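Local coordinates for protein Exo-poly-alpha-D-galacturonosidase (PDB 3JUR) that probably hydrolyses polygalacturonate, the backbone of pectin, as a hyperthermoactive exopolygalacturonase whose beta-helical chains assemble into a tetramer, at residues E353-I358 with L381-G386; A389-G394 with S416-F421; N317-V322 with I344-V349; C254-G259 with R286-I291. All blocks are in the same frame, centred on the assembly; numbering follows the deposited sequence.

Contact 1: E353-I358 with L381-G386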
loop_
_atom_site.group_PDB
_atom_site.type_symbol
_atom_site.label_atom_id
_atom_site.label_comp_id
_atom_site.label_asym_id
_atom_site.label_seq_id
_atom_site.Cartn_x
_atom_site.Cartn_y
_atom_site.Cartn_z
ATOM N N GLU D 353 -3.503 -18.314 -14.296
ATOM C CA GLU D 353 -3.889 -17.471 -15.439
ATOM C C GLU D 353 -4.552 -16.163 -15.009
ATOM O O GLU D 353 -3.871 -15.148 -14.882
ATOM C CB GLU D 353 -4.780 -18.241 -16.430
ATOM C CG GLU D 353 -4.085 -19.449 -17.074
ATOM C CD GLU D 353 -2.926 -19.054 -17.992
ATOM O OE1 GLU D 353 -3.026 -18.021 -18.683
ATOM O OE2 GLU D 353 -1.909 -19.773 -18.022
ATOM N N GLU D 354 -5.873 -16.185 -14.796
ATOM C CA GLU D 354 -6.598 -14.993 -14.367
ATOM C C GLU D 354 -7.423 -15.311 -13.140
ATOM O O GLU D 354 -8.112 -16.322 -13.113
ATOM C CB GLU D 354 -7.528 -14.451 -15.470
ATOM C CG GLU D 354 -6.865 -14.149 -16.808
ATOM C CD GLU D 354 -7.008 -15.283 -17.823
ATOM O OE1 GLU D 354 -7.882 -16.165 -17.643
ATOM O OE2 GLU D 354 -6.253 -15.275 -18.815
ATOM N N VAL D 355 -7.369 -14.448 -12.128
ATOM C CA VAL D 355 -8.160 -14.663 -10.930
ATOM C C VAL D 355 -9.641 -14.492 -11.265
ATOM O O VAL D 355 -10.469 -15.336 -10.919
ATOM C CB VAL D 355 -7.748 -13.718 -9.770
ATOM C CG1 VAL D 355 -8.636 -13.962 -8.546
ATOM C CG2 VAL D 355 -6.273 -13.890 -9.409
ATOM N N ILE D 356 -9.956 -13.394 -11.950
ATOM C CA ILE D 356 -11.309 -13.087 -12.410
ATOM C C ILE D 356 -11.266 -12.854 -13.927
ATOM O O ILE D 356 -10.540 -11.986 -14.410
ATOM C CB ILE D 356 -11.892 -11.848 -11.683
ATOM C CG1 ILE D 356 -12.040 -12.125 -10.176
ATOM C CG2 ILE D 356 -13.234 -11.441 -12.285
ATOM C CD1 ILE D 356 -12.102 -10.853 -9.325
ATOM N N ARG D 357 -12.043 -13.646 -14.663
ATOM C CA ARG D 357 -12.068 -13.584 -16.108
ATOM C C ARG D 357 -13.493 -13.452 -16.626
ATOM O O ARG D 357 -14.348 -14.283 -16.323
ATOM C CB ARG D 357 -11.422 -14.842 -16.715
ATOM C CG ARG D 357 -11.429 -14.869 -18.246
ATOM C CD ARG D 357 -10.298 -14.029 -18.785
ATOM N NE ARG D 357 -10.287 -13.894 -20.241
ATOM C CZ ARG D 357 -9.758 -14.767 -21.095
ATOM N NH1 ARG D 357 -9.799 -14.514 -22.396
ATOM N NH2 ARG D 357 -9.201 -15.892 -20.669
ATOM N N ILE D 358 -13.742 -12.410 -17.410
ATOM C CA ILE D 358 -15.007 -12.291 -18.135
ATOM C C ILE D 358 -14.682 -12.055 -19.598
ATOM O O ILE D 358 -14.005 -11.079 -19.947
ATOM C CB ILE D 358 -15.925 -11.177 -17.579
ATOM C CG1 ILE D 358 -16.157 -11.379 -16.077
ATOM C CG2 ILE D 358 -17.271 -11.152 -18.342
ATOM C CD1 ILE D 358 -16.999 -10.294 -15.422
ATOM N N LEU D 381 -13.017 -11.542 -1.489
ATOM C CA LEU D 381 -12.105 -12.485 -2.126
ATOM C C LEU D 381 -10.694 -12.229 -1.625
ATOM O O LEU D 381 -10.246 -11.080 -1.525
ATOM C CB LEU D 381 -12.169 -12.377 -3.659
ATOM C CG LEU D 381 -11.092 -13.061 -4.528
ATOM C CD1 LEU D 381 -11.158 -14.592 -4.408
ATOM C CD2 LEU D 381 -11.221 -12.625 -5.981
ATOM N N LYS D 382 -10.005 -13.306 -1.271
ATOM C CA LYS D 382 -8.592 -13.238 -0.954
ATOM C C LYS D 382 -7.887 -14.146 -1.943
ATOM O O LYS D 382 -8.169 -15.360 -2.008
ATOM C CB LYS D 382 -8.335 -13.652 0.494
ATOM C CG LYS D 382 -8.992 -12.708 1.503
ATOM C CD LYS D 382 -8.636 -13.062 2.923
ATOM C CE LYS D 382 -9.823 -12.887 3.869
ATOM N NZ LYS D 382 -10.522 -11.592 3.706
ATOM N N ALA D 383 -7.006 -13.555 -2.746
ATOM C CA ALA D 383 -6.374 -14.299 -3.820
ATOM C C ALA D 383 -4.909 -13.992 -4.014
ATOM O O ALA D 383 -4.421 -12.890 -3.747
ATOM C CB ALA D 383 -7.137 -14.129 -5.165
ATOM N N THR D 384 -4.227 -14.999 -4.531
ATOM C CA THR D 384 -2.806 -14.974 -4.695
ATOM C C THR D 384 -2.488 -15.480 -6.112
ATOM O O THR D 384 -3.110 -16.423 -6.582
ATOM C CB THR D 384 -2.178 -15.807 -3.541
ATOM O OG1 THR D 384 -1.590 -14.913 -2.579
ATOM C CG2 THR D 384 -1.161 -16.768 -4.016
ATOM N N GLY D 385 -1.573 -14.797 -6.802
ATOM C CA GLY D 385 -1.033 -15.262 -8.082
ATOM C C GLY D 385 -1.774 -14.856 -9.343
ATOM O O GLY D 385 -2.890 -14.352 -9.285
ATOM N N GLY D 386 -1.138 -15.073 -10.493
ATOM C CA GLY D 386 -1.807 -14.892 -11.783
ATOM C C GLY D 386 -1.083 -14.001 -12.777
ATOM O O GLY D 386 -0.305 -13.128 -12.402
#
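Two successive coils of the right-handed parallel beta-helix of glycosyl hydrolase family 28 meet across the helix interior, where the chain turns a corner at Val-355 and Ile-356 and faces strand 382-384. No hydrogen bond crosses; the tight part is apolar. Val-355 is the wedge, its methyls splayed over the inner side of the facing segment. Val-355 CG1, anti to the backbone N (chi1 179°), sits 3.7 Å from Ala-383 CB and also meets CD2 of Leu-381. That same Leu-381 CD2 lies 3.9 Å from Ile-356 CD1, the two side chains running antiparallel alongside one another, so one leucine methyl serves both corner residues. The other end is looser and polar. CB of Glu-353 points away from the other segment, and its OE2 forms a salt bridge with Lys-387; Glu-354 also points away, its carboxylate shared by Arg-324, Arg-391 and a weak 3.3 Å bond from Arg-357 NH2 to Glu-354 OE1. Here backbone meets backbone: Glu-353 O lies 3.7 Å from Gly-386 C, where the positive phi of Gly-386 (128°) suits glycine. Between the two regions, Val-355 CG2 rests 3.4 Å from Gly-385 O.

Contact 2: A389-G394 with S416-F421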
loop_
_atom_site.group_PDB
_atom_site.type_symbol
_atom_site.label_atom_id
_atom_site.label_comp_id
_atom_site.label_asym_id
_atom_site.label_seq_id
_atom_site.Cartn_x
_atom_site.Cartn_y
_atom_site.Cartn_z
ATOM N N ALA D 389 -5.090 -10.280 -12.458
ATOM C CA ALA D 389 -6.042 -10.304 -11.351
ATOM C C ALA D 389 -7.448 -10.189 -11.931
ATOM O O ALA D 389 -8.318 -11.021 -11.655
ATOM C CB ALA D 389 -5.759 -9.159 -10.352
ATOM N N VAL D 390 -7.661 -9.157 -12.743
ATOM C CA VAL D 390 -8.964 -8.907 -13.365
ATOM C C VAL D 390 -8.793 -8.690 -14.878
ATOM O O VAL D 390 -8.100 -7.763 -15.315
ATOM C CB VAL D 390 -9.684 -7.689 -12.742
ATOM C CG1 VAL D 390 -11.047 -7.474 -13.393
ATOM C CG2 VAL D 390 -9.845 -7.846 -11.236
ATOM N N ARG D 391 -9.417 -9.565 -15.663
ATOM C CA ARG D 391 -9.407 -9.468 -17.112
ATOM C C ARG D 391 -10.851 -9.520 -17.613
ATOM O O ARG D 391 -11.506 -10.565 -17.535
ATOM C CB ARG D 391 -8.572 -10.605 -17.702
ATOM C CG ARG D 391 -8.343 -10.518 -19.207
ATOM C CD ARG D 391 -7.569 -11.735 -19.691
ATOM N NE ARG D 391 -7.345 -11.698 -21.129
ATOM C CZ ARG D 391 -6.635 -12.593 -21.816
ATOM N NH1 ARG D 391 -6.071 -13.636 -21.210
ATOM N NH2 ARG D 391 -6.496 -12.444 -23.126
ATOM N N ILE D 392 -11.355 -8.376 -18.087
ATOM C CA ILE D 392 -12.763 -8.257 -18.486
ATOM C C ILE D 392 -12.847 -7.705 -19.901
ATOM O O ILE D 392 -12.406 -6.589 -20.168
ATOM C CB ILE D 392 -13.590 -7.378 -17.493
ATOM C CG1 ILE D 392 -13.644 -8.045 -16.117
ATOM C CG2 ILE D 392 -15.022 -7.112 -18.043
ATOM C CD1 ILE D 392 -14.109 -7.128 -14.987
ATOM N N GLU D 393 -13.382 -8.510 -20.811
ATOM C CA GLU D 393 -13.462 -8.111 -22.212
ATOM C C GLU D 393 -14.864 -8.276 -22.801
ATOM O O GLU D 393 -15.357 -9.402 -23.005
ATOM C CB GLU D 393 -12.394 -8.843 -23.037
ATOM C CG GLU D 393 -10.982 -8.399 -22.659
ATOM C CD GLU D 393 -9.881 -9.330 -23.149
ATOM O OE1 GLU D 393 -9.121 -8.907 -24.053
ATOM O OE2 GLU D 393 -9.763 -10.465 -22.635
ATOM N N GLY D 394 -15.503 -7.139 -23.039
ATOM C CA GLY D 394 -16.807 -7.091 -23.696
ATOM C C GLY D 394 -16.672 -6.823 -25.186
ATOM O O GLY D 394 -15.606 -7.020 -25.772
ATOM N N SER D 416 -2.818 -6.087 -13.026
ATOM C CA SER D 416 -3.970 -5.881 -12.133
ATOM C C SER D 416 -5.298 -5.860 -12.887
ATOM O O SER D 416 -6.213 -6.622 -12.561
ATOM C CB SER D 416 -3.809 -4.594 -11.318
ATOM O OG SER D 416 -2.666 -4.679 -10.497
ATOM N N VAL D 417 -5.415 -4.983 -13.883
ATOM C CA VAL D 417 -6.661 -4.866 -14.642
ATOM C C VAL D 417 -6.401 -4.812 -16.155
ATOM O O VAL D 417 -5.568 -4.033 -16.642
ATOM C CB VAL D 417 -7.531 -3.640 -14.193
ATOM C CG1 VAL D 417 -8.842 -3.539 -15.016
ATOM C CG2 VAL D 417 -7.865 -3.716 -12.706
ATOM N N LEU D 418 -7.097 -5.680 -16.879
ATOM C CA LEU D 418 -7.272 -5.509 -18.310
ATOM C C LEU D 418 -8.767 -5.356 -18.512
ATOM O O LEU D 418 -9.540 -6.265 -18.187
ATOM C CB LEU D 418 -6.705 -6.693 -19.109
ATOM C CG LEU D 418 -6.798 -6.599 -20.641
ATOM C CD1 LEU D 418 -5.746 -7.452 -21.327
ATOM C CD2 LEU D 418 -8.180 -7.021 -21.122
ATOM N N LEU D 419 -9.169 -4.188 -19.004
ATOM C CA LEU D 419 -10.571 -3.898 -19.268
ATOM C C LEU D 419 -10.732 -3.412 -20.698
ATOM O O LEU D 419 -10.038 -2.493 -21.124
ATOM C CB LEU D 419 -11.115 -2.836 -18.301
ATOM C CG LEU D 419 -12.607 -2.482 -18.460
ATOM C CD1 LEU D 419 -13.510 -3.609 -17.931
ATOM C CD2 LEU D 419 -12.948 -1.153 -17.781
ATOM N N GLU D 420 -11.643 -4.038 -21.437
ATOM C CA GLU D 420 -12.026 -3.535 -22.747
ATOM C C GLU D 420 -13.526 -3.690 -22.937
ATOM O O GLU D 420 -14.066 -4.806 -22.861
ATOM C CB GLU D 420 -11.249 -4.224 -23.878
ATOM C CG GLU D 420 -11.282 -3.409 -25.186
ATOM C CD GLU D 420 -10.547 -4.057 -26.357
ATOM O OE1 GLU D 420 -10.735 -5.271 -26.611
ATOM O OE2 GLU D 420 -9.797 -3.336 -27.042
ATOM N N PHE D 421 -14.190 -2.566 -23.191
ATOM C CA PHE D 421 -15.648 -2.524 -23.361
ATOM C C PHE D 421 -16.372 -3.080 -22.127
ATOM O O PHE D 421 -17.140 -4.049 -22.197
ATOM C CB PHE D 421 -16.076 -3.249 -24.641
ATOM C CG PHE D 421 -15.377 -2.756 -25.891
ATOM C CD1 PHE D 421 -15.405 -1.409 -26.243
ATOM C CD2 PHE D 421 -14.715 -3.649 -26.725
ATOM C CE1 PHE D 421 -14.770 -0.949 -27.404
ATOM C CE2 PHE D 421 -14.074 -3.199 -27.893
ATOM C CZ PHE D 421 -14.104 -1.848 -28.229
HETATM O O HOH W 1 -8.811 -6.264 -25.007
#
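The Phe-421 ring carries CG of Glu-420 on one face, 3.7 Å above the plane and over its margin, while Gly-394 O comes to its edge, 3.6 Å from Phe-421 CD2. A second flat group, the guanidinium of extended Arg-391, makes a cation-pi contact with Tyr-388; its NE gives a 3.1 Å salt-bridging hydrogen bond to Glu-393 OE2, which it meets from above the carboxylate plane, and its NH1 pairs with Glu-354. These groups border two parallel strands, 390-393 and 417-419, stacked one coil apart in the right-handed beta-helix with their directions only 3° apart. Five backbone bonds alternate between them; the straightest, Ile-392 N to Leu-418 O (2.8 Å, 173°), runs nearly along the C=O axis. The first, Val-390 N to Ser-416 O, is more bent, next to the classic beta bulge that Ser-416 and Val-417 form against Leu-447. On the face of Val-390 and Ile-392, Leu-419 CD1 fits against Ile-392 CB at 3.8 Å. On the face of Arg-391 and Glu-393, Leu-418 lies beside the arginine and pushes CD2 to 3.5 Å from Glu-393 CG. Beyond it the carboxylates of Glu-393 and Glu-420 approach each other; Arg-361, salt-bridged to Glu-420, probably eases their repulsion, and one water donates to Glu-393 OE1 at 2.8 Å and, weakly, to Glu-420 OE1.

Contact 3: N317-V322 with I344-V349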
loop_
_atom_site.group_PDB
_atom_site.type_symbol
_atom_site.label_atom_id
_atom_site.label_comp_id
_atom_site.label_asym_id
_atom_site.label_seq_id
_atom_site.Cartn_x
_atom_site.Cartn_y
_atom_site.Cartn_z
ATOM N N ASN D 317 -15.706 -20.915 -0.703
ATOM C CA ASN D 317 -14.991 -21.979 -1.367
ATOM C C ASN D 317 -13.500 -21.699 -1.318
ATOM O O ASN D 317 -13.075 -20.548 -1.130
ATOM C CB ASN D 317 -15.470 -22.139 -2.813
ATOM C CG ASN D 317 -16.952 -22.425 -2.902
ATOM O OD1 ASN D 317 -17.407 -23.523 -2.577
ATOM N ND2 ASN D 317 -17.722 -21.429 -3.336
ATOM N N VAL D 318 -12.713 -22.761 -1.473
ATOM C CA VAL D 318 -11.261 -22.648 -1.501
ATOM C C VAL D 318 -10.720 -23.247 -2.799
ATOM O O VAL D 318 -10.966 -24.416 -3.094
ATOM C CB VAL D 318 -10.618 -23.324 -0.277
ATOM C CG1 VAL D 318 -9.084 -23.338 -0.409
ATOM C CG2 VAL D 318 -11.039 -22.596 1.018
ATOM N N TYR D 319 -9.986 -22.431 -3.556
ATOM C CA TYR D 319 -9.430 -22.829 -4.851
ATOM C C TYR D 319 -7.914 -22.747 -4.794
ATOM O O TYR D 319 -7.360 -21.718 -4.417
ATOM C CB TYR D 319 -9.966 -21.916 -5.954
ATOM C CG TYR D 319 -11.485 -21.838 -5.988
ATOM C CD1 TYR D 319 -12.244 -22.875 -6.523
ATOM C CD2 TYR D 319 -12.150 -20.744 -5.466
ATOM C CE1 TYR D 319 -13.642 -22.808 -6.555
ATOM C CE2 TYR D 319 -13.543 -20.662 -5.498
ATOM C CZ TYR D 319 -14.276 -21.697 -6.046
ATOM O OH TYR D 319 -15.643 -21.614 -6.064
ATOM N N MET D 320 -7.243 -23.837 -5.138
ATOM C CA MET D 320 -5.789 -23.887 -5.061
ATOM C C MET D 320 -5.184 -24.377 -6.371
ATOM O O MET D 320 -5.593 -25.417 -6.885
ATOM C CB MET D 320 -5.342 -24.804 -3.926
ATOM C CG MET D 320 -5.596 -24.248 -2.529
ATOM S SD MET D 320 -4.870 -25.260 -1.210
ATOM C CE MET D 320 -3.270 -25.660 -1.886
ATOM N N ASN D 321 -4.216 -23.613 -6.887
ATOM C CA ASN D 321 -3.408 -23.964 -8.075
ATOM C C ASN D 321 -4.170 -23.874 -9.402
ATOM O O ASN D 321 -3.612 -24.176 -10.465
ATOM C CB ASN D 321 -2.730 -25.343 -7.936
ATOM C CG ASN D 321 -1.983 -25.519 -6.613
ATOM O OD1 ASN D 321 -1.349 -24.599 -6.113
ATOM N ND2 ASN D 321 -2.053 -26.721 -6.051
ATOM N N VAL D 322 -5.428 -23.442 -9.332
ATOM C CA VAL D 322 -6.329 -23.402 -10.490
ATOM C C VAL D 322 -5.919 -22.343 -11.506
ATOM O O VAL D 322 -5.211 -21.389 -11.171
ATOM C CB VAL D 322 -7.809 -23.182 -10.066
ATOM C CG1 VAL D 322 -8.247 -24.271 -9.083
ATOM C CG2 VAL D 322 -8.026 -21.773 -9.463
ATOM N N ILE D 344 -18.606 -14.820 -3.283
ATOM C CA ILE D 344 -18.468 -14.209 -1.955
ATOM C C ILE D 344 -17.651 -15.066 -0.997
ATOM O O ILE D 344 -17.871 -16.272 -0.904
ATOM C CB ILE D 344 -19.873 -14.012 -1.283
ATOM C CG1 ILE D 344 -20.891 -13.402 -2.262
ATOM C CG2 ILE D 344 -19.774 -13.193 0.022
ATOM C CD1 ILE D 344 -20.556 -12.004 -2.742
ATOM N N ASP D 345 -16.751 -14.425 -0.251
ATOM C CA ASP D 345 -15.977 -15.080 0.825
ATOM C C ASP D 345 -15.068 -16.208 0.342
ATOM O O ASP D 345 -14.803 -17.154 1.077
ATOM C CB ASP D 345 -16.906 -15.603 1.939
ATOM C CG ASP D 345 -17.712 -14.501 2.586
ATOM O OD1 ASP D 345 -17.224 -13.347 2.629
ATOM O OD2 ASP D 345 -18.838 -14.786 3.056
ATOM N N ASN D 346 -14.578 -16.093 -0.883
ATOM C CA ASN D 346 -13.764 -17.154 -1.461
ATOM C C ASN D 346 -12.281 -16.914 -1.283
ATOM O O ASN D 346 -11.850 -15.776 -1.094
ATOM C CB ASN D 346 -14.126 -17.363 -2.930
ATOM C CG ASN D 346 -15.553 -17.855 -3.107
ATOM O OD1 ASN D 346 -15.925 -18.899 -2.584
ATOM N ND2 ASN D 346 -16.356 -17.102 -3.847
ATOM N N VAL D 347 -11.512 -17.999 -1.307
ATOM C CA VAL D 347 -10.060 -17.939 -1.227
ATOM C C VAL D 347 -9.491 -18.640 -2.455
ATOM O O VAL D 347 -9.906 -19.749 -2.796
ATOM C CB VAL D 347 -9.512 -18.614 0.066
ATOM C CG1 VAL D 347 -7.997 -18.563 0.094
ATOM C CG2 VAL D 347 -10.082 -17.948 1.320
ATOM N N ALA D 348 -8.554 -17.986 -3.127
ATOM C CA ALA D 348 -7.871 -18.582 -4.271
ATOM C C ALA D 348 -6.373 -18.422 -4.091
ATOM O O ALA D 348 -5.873 -17.311 -3.975
ATOM C CB ALA D 348 -8.340 -17.948 -5.575
ATOM N N VAL D 349 -5.653 -19.536 -4.045
ATOM C CA VAL D 349 -4.205 -19.480 -3.841
ATOM C C VAL D 349 -3.429 -20.107 -4.990
ATOM O O VAL D 349 -3.793 -21.172 -5.492
ATOM C CB VAL D 349 -3.770 -19.996 -2.408
ATOM C CG1 VAL D 349 -4.943 -20.532 -1.620
ATOM C CG2 VAL D 349 -2.625 -20.993 -2.454
HETATM O O HOH W 2 -13.217 -19.726 1.656
#
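Aliphatic pairs stack in register on one face of strands 318-320 and 347-349: Val-318 beside Val-347, and Met-320 beside Val-349, extending in the same direction with Met-320 CG 3.9 Å from Val-349 CG1. On the face of Tyr-319 and Ala-348 the match is lopsided: only CB of Tyr-319 meets the alanine methyl, 4.3 Å from Ala-348 CB, while the ring leads on obliquely toward Val-347 O and Asn-346, its plane 59° from that amide. Backbone bonds stitch the centre: Tyr-319 N reaches Val-347 O, Val-349 N reaches Tyr-319 O, and Asn-321 N closes the series on Val-349 O at 2.8 Å and 175°. At the opposite end the contact turns polar. Asn-317 and Asn-346 run alongside each other, CG beside the backbone N in each, with amide planes 16° apart, as in the asparagine ladders of parallel beta-helices. Asn-346 OD1 is gripped twice: Asn-317 N comes in the carbonyl plane at 2.8 Å, whereas Asn-317 ND2 gives a longer bond of 3.2 Å to Asn-346 OD1 from above that plane. The amides have further partners: Asn-317 OD1 accepts from Asn-288, Asn-317 ND2 also reaches Val-285 O, and Asn-346 ND2 reaches Ala-314 O, so these buried groups are satisfied and their rotation is fixed. Strand 280-291 flanks Val-318 and Tyr-319 on the preceding coil, strand 382-384 follows beyond 347-349, and the valine and methionine face packs crosswise on a second subunit, Val-318 on its Met-320 and Val-347 on its Val-349, and the reverse.

Contact 4: C254-G259 with R286-I291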
loop_
_atom_site.group_PDB
_atom_site.type_symbol
_atom_site.label_atom_id
_atom_site.label_comp_id
_atom_site.label_asym_id
_atom_site.label_seq_id
_atom_site.Cartn_x
_atom_site.Cartn_y
_atom_site.Cartn_z
ATOM N N CYS D 254 -17.580 -30.536 -1.358
ATOM C CA CYS D 254 -16.945 -31.411 -2.350
ATOM C C CYS D 254 -15.457 -31.091 -2.560
ATOM O O CYS D 254 -15.009 -29.965 -2.308
ATOM C CB CYS D 254 -17.688 -31.344 -3.693
ATOM S SG CYS D 254 -19.447 -31.811 -3.625
ATOM N N ARG D 255 -14.713 -32.094 -3.026
ATOM C CA ARG D 255 -13.301 -31.964 -3.391
ATOM C C ARG D 255 -13.127 -32.202 -4.895
ATOM O O ARG D 255 -13.670 -33.173 -5.433
ATOM C CB ARG D 255 -12.446 -32.961 -2.597
ATOM C CG ARG D 255 -11.038 -33.163 -3.161
ATOM C CD ARG D 255 -9.984 -32.327 -2.448
ATOM N NE ARG D 255 -9.246 -33.165 -1.505
ATOM C CZ ARG D 255 -7.981 -33.550 -1.648
ATOM N NH1 ARG D 255 -7.258 -33.152 -2.691
ATOM N NH2 ARG D 255 -7.429 -34.328 -0.724
ATOM N N PHE D 256 -12.363 -31.324 -5.555
ATOM C CA PHE D 256 -12.175 -31.357 -7.013
ATOM C C PHE D 256 -10.715 -31.318 -7.446
ATOM O O PHE D 256 -9.936 -30.473 -6.989
ATOM C CB PHE D 256 -12.841 -30.153 -7.689
ATOM C CG PHE D 256 -14.318 -30.034 -7.449
ATOM C CD1 PHE D 256 -15.226 -30.586 -8.350
ATOM C CD2 PHE D 256 -14.800 -29.329 -6.353
ATOM C CE1 PHE D 256 -16.596 -30.462 -8.138
ATOM C CE2 PHE D 256 -16.160 -29.184 -6.136
ATOM C CZ PHE D 256 -17.065 -29.764 -7.022
ATOM N N ASP D 257 -10.376 -32.228 -8.354
ATOM C CA ASP D 257 -9.190 -32.134 -9.187
ATOM C C ASP D 257 -9.664 -32.472 -10.608
ATOM O O ASP D 257 -9.961 -33.640 -10.907
ATOM C CB ASP D 257 -8.125 -33.118 -8.715
ATOM C CG ASP D 257 -6.802 -32.960 -9.451
ATOM O OD1 ASP D 257 -6.663 -32.057 -10.305
ATOM O OD2 ASP D 257 -5.889 -33.752 -9.156
ATOM N N THR D 258 -9.770 -31.450 -11.460
ATOM C CA THR D 258 -10.441 -31.602 -12.759
ATOM C C THR D 258 -9.560 -31.265 -13.954
ATOM O O THR D 258 -8.633 -30.473 -13.842
ATOM C CB THR D 258 -11.745 -30.773 -12.838
ATOM O OG1 THR D 258 -11.466 -29.384 -12.606
ATOM C CG2 THR D 258 -12.748 -31.252 -11.814
ATOM N N GLY D 259 -9.865 -31.877 -15.096
ATOM C CA GLY D 259 -9.118 -31.663 -16.333
ATOM C C GLY D 259 -9.569 -30.429 -17.090
ATOM O O GLY D 259 -8.866 -29.942 -17.965
ATOM N N ARG D 286 -21.076 -23.911 -2.196
ATOM C CA ARG D 286 -20.461 -23.453 -0.942
ATOM C C ARG D 286 -19.596 -24.507 -0.251
ATOM O O ARG D 286 -19.837 -25.718 -0.389
ATOM C CB ARG D 286 -21.541 -22.941 0.023
ATOM C CG ARG D 286 -22.480 -24.025 0.517
ATOM C CD ARG D 286 -23.563 -23.467 1.426
ATOM N NE ARG D 286 -24.260 -24.533 2.132
ATOM C CZ ARG D 286 -25.291 -24.342 2.952
ATOM N NH1 ARG D 286 -25.766 -23.121 3.154
ATOM N NH2 ARG D 286 -25.859 -25.378 3.559
ATOM N N ASP D 287 -18.605 -24.031 0.510
ATOM C CA ASP D 287 -17.747 -24.889 1.344
ATOM C C ASP D 287 -17.021 -26.002 0.569
ATOM O O ASP D 287 -16.782 -27.089 1.114
ATOM C CB ASP D 287 -18.550 -25.513 2.509
ATOM C CG ASP D 287 -19.348 -24.486 3.296
ATOM O OD1 ASP D 287 -18.792 -23.424 3.660
ATOM O OD2 ASP D 287 -20.540 -24.754 3.558
ATOM N N ASN D 288 -16.678 -25.734 -0.686
ATOM C CA ASN D 288 -15.963 -26.699 -1.520
ATOM C C ASN D 288 -14.472 -26.436 -1.563
ATOM O O ASN D 288 -14.014 -25.330 -1.249
ATOM C CB ASN D 288 -16.502 -26.700 -2.949
ATOM C CG ASN D 288 -17.967 -27.034 -3.014
ATOM O OD1 ASN D 288 -18.367 -28.179 -2.799
ATOM N ND2 ASN D 288 -18.781 -26.038 -3.323
ATOM N N LEU D 289 -13.725 -27.460 -1.975
ATOM C CA LEU D 289 -12.280 -27.381 -2.066
ATOM C C LEU D 289 -11.799 -27.891 -3.421
ATOM O O LEU D 289 -12.028 -29.048 -3.774
ATOM C CB LEU D 289 -11.622 -28.167 -0.923
ATOM C CG LEU D 289 -10.094 -28.303 -0.908
ATOM C CD1 LEU D 289 -9.400 -26.922 -0.838
ATOM C CD2 LEU D 289 -9.625 -29.212 0.222
ATOM N N VAL D 290 -11.155 -27.009 -4.182
ATOM C CA VAL D 290 -10.521 -27.398 -5.437
ATOM C C VAL D 290 -9.010 -27.278 -5.255
ATOM O O VAL D 290 -8.500 -26.187 -5.028
ATOM C CB VAL D 290 -10.986 -26.511 -6.633
ATOM C CG1 VAL D 290 -10.368 -27.003 -7.970
ATOM C CG2 VAL D 290 -12.512 -26.467 -6.725
ATOM N N ILE D 291 -8.299 -28.397 -5.321
ATOM C CA ILE D 291 -6.831 -28.348 -5.391
ATOM C C ILE D 291 -6.446 -29.007 -6.702
ATOM O O ILE D 291 -6.443 -30.235 -6.821
ATOM C CB ILE D 291 -6.126 -29.030 -4.190
ATOM C CG1 ILE D 291 -6.613 -28.433 -2.864
ATOM C CG2 ILE D 291 -4.603 -28.921 -4.335
ATOM C CD1 ILE D 291 -6.091 -29.161 -1.614
HETATM O O HOH W 3 -8.047 -32.191 -5.140
#
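Phe-256 and Val-290 meet first, crossing obliquely so that the ring atom Phe-256 CD2 lies 3.7 Å from Val-290 CG2; farther along the ring, CB of Asn-288 and the carbonyl of Leu-289 come near its edge. On the other face of the strands Arg-255 runs beside Leu-289, its CD 4.1 Å from Leu-289 CD2. The arginine bends at chi2 and chi3, which brings Arg-255 NH1 to a water at 2.7 Å; the same water lies 3.0 Å from Ile-291 O. Backbone bonds set this register. Leu-289 N to Cys-254 O (2.8 Å) lies nearly along the C=O axis, and Phe-256 N follows to Leu-289 O, but the next, Ile-291 N to Phe-256 O, is weak at 3.1 Å and 133° as the parallel strands diverge, their axes crossing at -32°. They belong to neighbouring coils of the right-handed parallel beta-helix. At the N-terminal end of the pair a cysteine stands across from an asparagine: Asn-288 OD1 takes Cys-254 N in plane on a lone pair at 2.9 Å, and Cys-254 CB lies close to this oxygen. Asn-288 ND2 is held by Ile-251 O as well as by the next coil, fixing the amide. At the far end Ser-292 OG binds Asp-257 OD1 and Thr-258 N where the strands part. Arg-255 and Leu-289 also pack against a second subunit, on its Leu-289 and Met-320 respectively.

Contacts 4, 3 and 1 follow one another along a run of parallel strands: 280-291 pairs with 309-320, and 337-349 with 382-384. Contact 2 lies in a different sheet, its strand 388-393 flanking strand 357-359 of contact 1, so contact 1 joins the two sheets across the helix interior. Contact 3 is the most buried; the others are partly buried. Contacts 2, 3 and 4 are backbone ladders, whereas contact 1 has no hydrogen bond between its segments. Amide side chains mark one end of contacts 3 and 4, and charged residues the outer face of contact 2. Contacts 1, 3 and 4 touch a second subunit; no other chain touches contact 2.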